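Local coordinates for RPA0582 (PDB 3HHL), which is of unknown function but belongs to the DUF1330 family and has an alpha-beta fold, at the interface of chains A and B. Numbering follows the deposited sequence. Chains: chain A, RPA0582; chain B, RPA0582.

Contact 1: the interface of chains A and B. Residues chain A 131-135; chain B 69-72.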
loop_
_atom_site.group_PDB
_atom_site.type_symbol
_atom_site.label_atom_id
_atom_site.label_comp_id
_atom_site.label_asym_id
_atom_site.label_seq_id
_atom_site.Cartn_x
_atom_site.Cartn_y
_atom_site.Cartn_z
ATOM N N PRO A 131 -1.001 5.994 -12.013
ATOM C CA PRO A 131 -1.014 4.640 -12.599
ATOM C C PRO A 131 0.025 4.455 -13.687
ATOM O O PRO A 131 0.138 5.299 -14.540
ATOM C CB PRO A 131 -2.406 4.524 -13.235
ATOM C CG PRO A 131 -3.184 5.585 -12.674
ATOM C CD PRO A 131 -2.281 6.669 -12.153
ATOM N N LEU A 132 0.736 3.344 -13.652
ATOM C CA LEU A 132 1.629 2.961 -14.726
ATOM C C LEU A 132 1.101 1.731 -15.476
ATOM O O LEU A 132 0.341 0.953 -14.922
ATOM C CB LEU A 132 3.008 2.688 -14.151
ATOM C CG LEU A 132 3.650 3.821 -13.353
ATOM C CD1 LEU A 132 4.837 3.344 -12.588
ATOM C CD2 LEU A 132 4.018 4.971 -14.282
ATOM N N LYS A 133 1.446 1.593 -16.755
ATOM C CA LYS A 133 1.290 0.292 -17.448
ATOM C C LYS A 133 2.216 -0.674 -16.713
ATOM O O LYS A 133 3.421 -0.437 -16.722
ATOM C CB LYS A 133 1.728 0.339 -18.934
ATOM C CG LYS A 133 0.616 0.743 -19.969
ATOM C CD LYS A 133 1.185 0.949 -21.414
ATOM N N PRO A 134 1.685 -1.763 -16.096
ATOM C CA PRO A 134 2.570 -2.710 -15.358
ATOM C C PRO A 134 3.702 -3.389 -16.205
ATOM O O PRO A 134 3.692 -4.602 -16.431
ATOM C CB PRO A 134 1.584 -3.749 -14.801
ATOM C CG PRO A 134 0.180 -3.161 -15.004
ATOM C CD PRO A 134 0.302 -2.282 -16.193
ATOM N N GLY A 135 4.617 -2.554 -16.715
ATOM C CA GLY A 135 5.972 -2.914 -17.204
ATOM C C GLY A 135 6.871 -1.772 -16.689
ATOM O O GLY A 135 6.655 -0.603 -17.082
ATOM N N VAL B 69 2.760 -8.848 -12.313
ATOM C CA VAL B 69 2.479 -7.567 -11.714
ATOM C C VAL B 69 1.145 -7.158 -12.238
ATOM O O VAL B 69 1.015 -6.944 -13.418
ATOM C CB VAL B 69 3.528 -6.497 -12.089
ATOM C CG1 VAL B 69 3.013 -5.113 -11.711
ATOM C CG2 VAL B 69 4.823 -6.766 -11.335
ATOM N N VAL B 70 0.153 -7.055 -11.363
ATOM C CA VAL B 70 -1.206 -6.704 -11.785
ATOM C C VAL B 70 -1.545 -5.218 -11.602
ATOM O O VAL B 70 -2.478 -4.750 -12.159
ATOM C CB VAL B 70 -2.259 -7.527 -11.039
ATOM C CG1 VAL B 70 -2.071 -9.033 -11.338
ATOM C CG2 VAL B 70 -2.218 -7.222 -9.535
ATOM N N TRP B 71 -0.776 -4.472 -10.827
ATOM C CA TRP B 71 -0.948 -3.009 -10.725
ATOM C C TRP B 71 0.325 -2.386 -10.277
ATOM O O TRP B 71 1.050 -2.949 -9.485
ATOM C CB TRP B 71 -2.038 -2.635 -9.728
ATOM C CG TRP B 71 -2.083 -1.174 -9.350
ATOM C CD1 TRP B 71 -2.768 -0.194 -9.976
ATOM C CD2 TRP B 71 -1.433 -0.548 -8.245
ATOM N NE1 TRP B 71 -2.578 1.013 -9.348
ATOM C CE2 TRP B 71 -1.750 0.827 -8.292
ATOM C CE3 TRP B 71 -0.611 -1.014 -7.232
ATOM C CZ2 TRP B 71 -1.306 1.721 -7.369
ATOM C CZ3 TRP B 71 -0.147 -0.134 -6.329
ATOM C CH2 TRP B 71 -0.490 1.234 -6.389
ATOM N N GLN B 72 0.574 -1.196 -10.783
ATOM C CA GLN B 72 1.789 -0.474 -10.474
ATOM C C GLN B 72 1.529 1.020 -10.547
ATOM O O GLN B 72 0.821 1.476 -11.438
ATOM C CB GLN B 72 2.864 -0.817 -11.504
ATOM C CG GLN B 72 4.223 -0.292 -11.080
ATOM C CD GLN B 72 5.372 -0.897 -11.880
ATOM O OE1 GLN B 72 5.151 -1.634 -12.854
ATOM N NE2 GLN B 72 6.600 -0.609 -11.453
HETATM O O HOH W 1 -0.914 -0.437 -13.044
#

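Contact 2: the interface of chains A and B. Residues chain A 5-8, 117, 124-127; chain B 77-82, 85.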
loop_
_atom_site.group_PDB
_atom_site.type_symbol
_atom_site.label_atom_id
_atom_site.label_comp_id
_atom_site.label_asym_id
_atom_site.label_seq_id
_atom_site.Cartn_x
_atom_site.Cartn_y
_atom_site.Cartn_z
ATOM N N HIS A 5 -1.944 8.884 11.997
ATOM C CA HIS A 5 -2.243 9.923 11.063
ATOM C C HIS A 5 -3.626 9.668 10.553
ATOM O O HIS A 5 -3.911 8.610 10.035
ATOM C CB HIS A 5 -1.237 9.886 9.926
ATOM C CG HIS A 5 0.177 9.959 10.387
ATOM N ND1 HIS A 5 0.920 11.123 10.342
ATOM C CD2 HIS A 5 0.983 9.010 10.918
ATOM C CE1 HIS A 5 2.127 10.878 10.820
ATOM N NE2 HIS A 5 2.189 9.609 11.186
ATOM N N ILE A 6 -4.480 10.656 10.697
ATOM C CA ILE A 6 -5.878 10.514 10.362
ATOM C C ILE A 6 -6.262 11.455 9.244
ATOM O O ILE A 6 -6.958 11.076 8.333
ATOM C CB ILE A 6 -6.716 10.818 11.591
ATOM C CG1 ILE A 6 -6.499 9.708 12.627
ATOM C CG2 ILE A 6 -8.190 11.006 11.231
ATOM C CD1 ILE A 6 -6.776 10.149 14.040
ATOM N N ASP A 7 -5.809 12.695 9.330
ATOM C CA ASP A 7 -6.164 13.707 8.347
ATOM C C ASP A 7 -4.945 14.264 7.642
ATOM O O ASP A 7 -3.851 14.161 8.113
ATOM C CB ASP A 7 -6.899 14.888 9.017
ATOM C CG ASP A 7 -8.341 14.557 9.427
ATOM O OD1 ASP A 7 -9.109 13.929 8.652
ATOM O OD2 ASP A 7 -8.693 14.964 10.548
ATOM N N PRO A 8 -5.149 14.850 6.478
ATOM C CA PRO A 8 -4.066 15.522 5.791
ATOM C C PRO A 8 -3.832 16.890 6.425
ATOM O O PRO A 8 -4.781 17.470 6.940
ATOM C CB PRO A 8 -4.609 15.662 4.393
ATOM C CG PRO A 8 -6.062 15.670 4.590
ATOM C CD PRO A 8 -6.363 14.773 5.671
ATOM N N ARG A 117 -15.235 9.283 9.453
ATOM C CA ARG A 117 -13.883 8.776 9.224
ATOM C C ARG A 117 -13.026 9.215 10.404
ATOM O O ARG A 117 -12.258 8.431 10.956
ATOM C CB ARG A 117 -13.283 9.264 7.880
ATOM C CG ARG A 117 -12.090 8.422 7.379
ATOM C CD ARG A 117 -11.267 9.088 6.273
ATOM N NE ARG A 117 -10.017 8.356 6.051
ATOM C CZ ARG A 117 -8.880 8.541 6.730
ATOM N NH1 ARG A 117 -8.793 9.456 7.679
ATOM N NH2 ARG A 117 -7.812 7.796 6.463
ATOM N N SER A 124 -3.645 5.670 9.524
ATOM C CA SER A 124 -3.905 5.411 8.102
ATOM C C SER A 124 -2.807 5.963 7.255
ATOM O O SER A 124 -2.047 6.789 7.700
ATOM C CB SER A 124 -5.200 6.088 7.651
ATOM O OG SER A 124 -5.130 7.510 7.840
ATOM N N ARG A 125 -2.761 5.506 6.026
ATOM C CA ARG A 125 -1.951 6.121 5.006
ATOM C C ARG A 125 -2.811 6.372 3.820
ATOM O O ARG A 125 -3.724 5.614 3.579
ATOM C CB ARG A 125 -0.811 5.200 4.608
ATOM C CG ARG A 125 0.078 4.888 5.731
ATOM C CD ARG A 125 0.831 6.122 6.168
ATOM N NE ARG A 125 1.786 5.739 7.196
ATOM C CZ ARG A 125 1.516 5.644 8.499
ATOM N NH1 ARG A 125 0.312 5.927 8.987
ATOM N NH2 ARG A 125 2.477 5.284 9.335
ATOM N N LEU A 126 -2.535 7.446 3.093
ATOM C CA LEU A 126 -3.251 7.732 1.849
ATOM C C LEU A 126 -2.200 8.210 0.901
ATOM O O LEU A 126 -1.711 9.331 1.026
ATOM C CB LEU A 126 -4.332 8.799 2.061
ATOM C CG LEU A 126 -5.264 9.118 0.889
ATOM C CD1 LEU A 126 -6.002 7.918 0.528
ATOM C CD2 LEU A 126 -6.232 10.229 1.240
ATOM N N ILE A 127 -1.845 7.335 -0.034
ATOM C CA ILE A 127 -0.730 7.540 -0.941
ATOM C C ILE A 127 -1.266 7.849 -2.310
ATOM O O ILE A 127 -2.055 7.085 -2.838
ATOM C CB ILE A 127 0.113 6.276 -1.033
ATOM C CG1 ILE A 127 0.439 5.789 0.410
ATOM C CG2 ILE A 127 1.340 6.555 -1.910
ATOM C CD1 ILE A 127 1.393 4.595 0.504
ATOM N N LEU B 77 2.567 11.534 -3.727
ATOM C CA LEU B 77 2.392 12.275 -2.485
ATOM C C LEU B 77 1.893 11.398 -1.365
ATOM O O LEU B 77 1.015 10.532 -1.571
ATOM C CB LEU B 77 1.383 13.398 -2.665
ATOM C CG LEU B 77 1.405 14.524 -1.632
ATOM C CD1 LEU B 77 2.612 15.370 -1.893
ATOM C CD2 LEU B 77 0.124 15.386 -1.666
HETATM N N MSE B 78 2.442 11.628 -0.168
HETATM C CA MSE B 78 1.875 11.045 1.048
HETATM C C MSE B 78 0.852 12.076 1.538
HETATM O O MSE B 78 1.204 12.993 2.259
HETATM C CB MSE B 78 2.952 10.783 2.097
HETATM C CG MSE B 78 2.419 10.207 3.396
HETATM SE SE MSE B 78 1.863 8.361 3.139
HETATM C CE MSE B 78 3.457 7.605 2.352
ATOM N N LEU B 79 -0.400 11.936 1.103
ATOM C CA LEU B 79 -1.446 12.903 1.440
ATOM C C LEU B 79 -1.871 12.756 2.907
ATOM O O LEU B 79 -2.056 13.761 3.597
ATOM C CB LEU B 79 -2.651 12.751 0.517
ATOM C CG LEU B 79 -3.787 13.738 0.775
ATOM C CD1 LEU B 79 -3.208 15.091 0.786
ATOM C CD2 LEU B 79 -4.882 13.621 -0.281
ATOM N N ILE B 80 -2.026 11.514 3.380
ATOM C CA ILE B 80 -2.200 11.264 4.809
ATOM C C ILE B 80 -1.102 10.320 5.274
ATOM O O ILE B 80 -0.900 9.243 4.727
ATOM C CB ILE B 80 -3.578 10.665 5.184
ATOM C CG1 ILE B 80 -4.719 11.625 4.843
ATOM C CG2 ILE B 80 -3.613 10.366 6.699
ATOM C CD1 ILE B 80 -6.107 11.026 4.958
ATOM N N GLY B 81 -0.391 10.740 6.297
ATOM C CA GLY B 81 0.740 9.984 6.794
ATOM C C GLY B 81 1.868 10.930 7.057
ATOM O O GLY B 81 1.729 12.127 6.802
ATOM N N PRO B 82 2.998 10.417 7.552
ATOM C CA PRO B 82 4.201 11.247 7.827
ATOM C C PRO B 82 4.945 11.615 6.565
ATOM O O PRO B 82 5.035 10.780 5.703
ATOM C CB PRO B 82 5.066 10.314 8.651
ATOM C CG PRO B 82 4.661 8.911 8.244
ATOM C CD PRO B 82 3.230 8.980 7.782
ATOM N N GLU B 85 7.852 9.402 5.091
ATOM C CA GLU B 85 7.499 8.198 4.346
ATOM C C GLU B 85 7.385 8.536 2.878
ATOM O O GLU B 85 6.662 9.433 2.494
ATOM C CB GLU B 85 6.215 7.557 4.849
ATOM C CG GLU B 85 6.470 6.283 5.575
ATOM C CD GLU B 85 5.231 5.680 6.163
ATOM O OE1 GLU B 85 4.198 5.609 5.471
ATOM O OE2 GLU B 85 5.293 5.277 7.342
HETATM O O HOH W 2 -1.469 13.396 7.441
#

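Contact 1: the interface of chains A and B
The C-terminal tail of one DUF1330 chain runs here past the start of a short strand, 71-73, of the other, in a contact whose hydrogen bonds are made by backbone. The amide N of A:Leu132 donates a hydrogen bond of 2.9 Å to the carbonyl O of B:Gln72. It is nearly straight, 169° at the hydrogen, although the donor stands above the carbonyl plane and so does not meet a lone pair. A water molecule gives a second link: it lies 2.7 Å from the carbonyl O of A:Leu132 and 2.8 Å from the amide N of B:Gln72, and also touches the B:Gln72 O, so both backbone polar groups of the glutamine are used.

Around this polar core the side chains of A:Leu132 and B:Gln72 cross obliquely, the methyl CD1 of the leucine lying 4.0 Å from the methylene CG of the glutamine. Glutamine may suit the place because its aliphatic stem can pack while its amide stays at the tip. With CG anti to the backbone N (chi1 -169°) and the chain extended beyond, it carries OE1 alongside the tail, near CA of the poorly ordered A:Pro134, without a hydrogen bond there.

Farther along, A:Pro134 brings its ring CB against B:Val69. This CB lies 3.7 Å from CG1, the valine methyl that stands anti to the backbone N, and also near the valine carbonyl O. A compact proline ring offers an apolar surface without an amide hydrogen to satisfy. Behind these residues, B:Val70 and B:Trp71 connect B:Val69 to B:Gln72 and contribute little surface themselves.

Contact 2: the interface of chains A and B
An antiparallel strand pairing joins the two DUF1330 chains here, strand 124-128 of chain A against B:Met78 and B:Ile80. The N of A:Leu126 donates to the carbonyl O of B:Ile80 at 2.9 Å, and the B:Ile80 N returns a bond to the A:Leu126 O at 3.2 Å, both on lone pairs.

From CB outward, B:Ile80 shows why a branched apolar residue fits. Its CB packs on CB of A:Leu126. CG2, anti to the backbone N, reaches OG of A:Ser124 at 3.4 Å, whereas CG1 lies beside the A:Pro8 ring. CD1 ends between CD2 of A:Leu126 and the carbonyl O of A:Ile6, tip to tip with A:Arg117. A:Arg117 probably steadies A:Ser124: its NH2 donates in the guanidinium plane to OG, which bonds the A:His5 O.

A:Arg125 bends at chi2 (-67°), and its NE forms a salt bridge with B:Glu85 OE1 at 3.0 Å, met from above the carboxylate plane. NH1 is tied to the A:Ser124 O at 2.8 Å, helping fix the guanidinium, and B:Pro82 CD sits over one face, toward its rim. An alanine in place of A:Arg125 would remove the bonds to B:Glu85 and A:Ser124 O and would probably loosen the packing against B:Pro82 and the selenomethionine B:Met78. The A:His5 imidazole lies under B:Pro82 and B:Gly81, whose C is 3.8 Å from the ring centroid; a side chain on this glycine would run into A:Arg125 CD and B:Met78 SE.

The centres of the C-alpha atoms of contact 1 and contact 2 lie about 22 Å apart, and no residue belongs to both. They are nevertheless close in sequence: on chain A the tail of contact 1 follows soon after strand 124-128, and on chain B strand 71-73 precedes the segment from B:Leu77 to B:Glu85. The antiparallel pairing belongs to contact 2, and the continuation of the same stretches meets again in contact 1; chain A's N-terminal segment and A:Arg117 join only contact 2. Burying 580 Å² against 211 Å², contact 2 is likely to anchor the pair, which may not be the biological assembly.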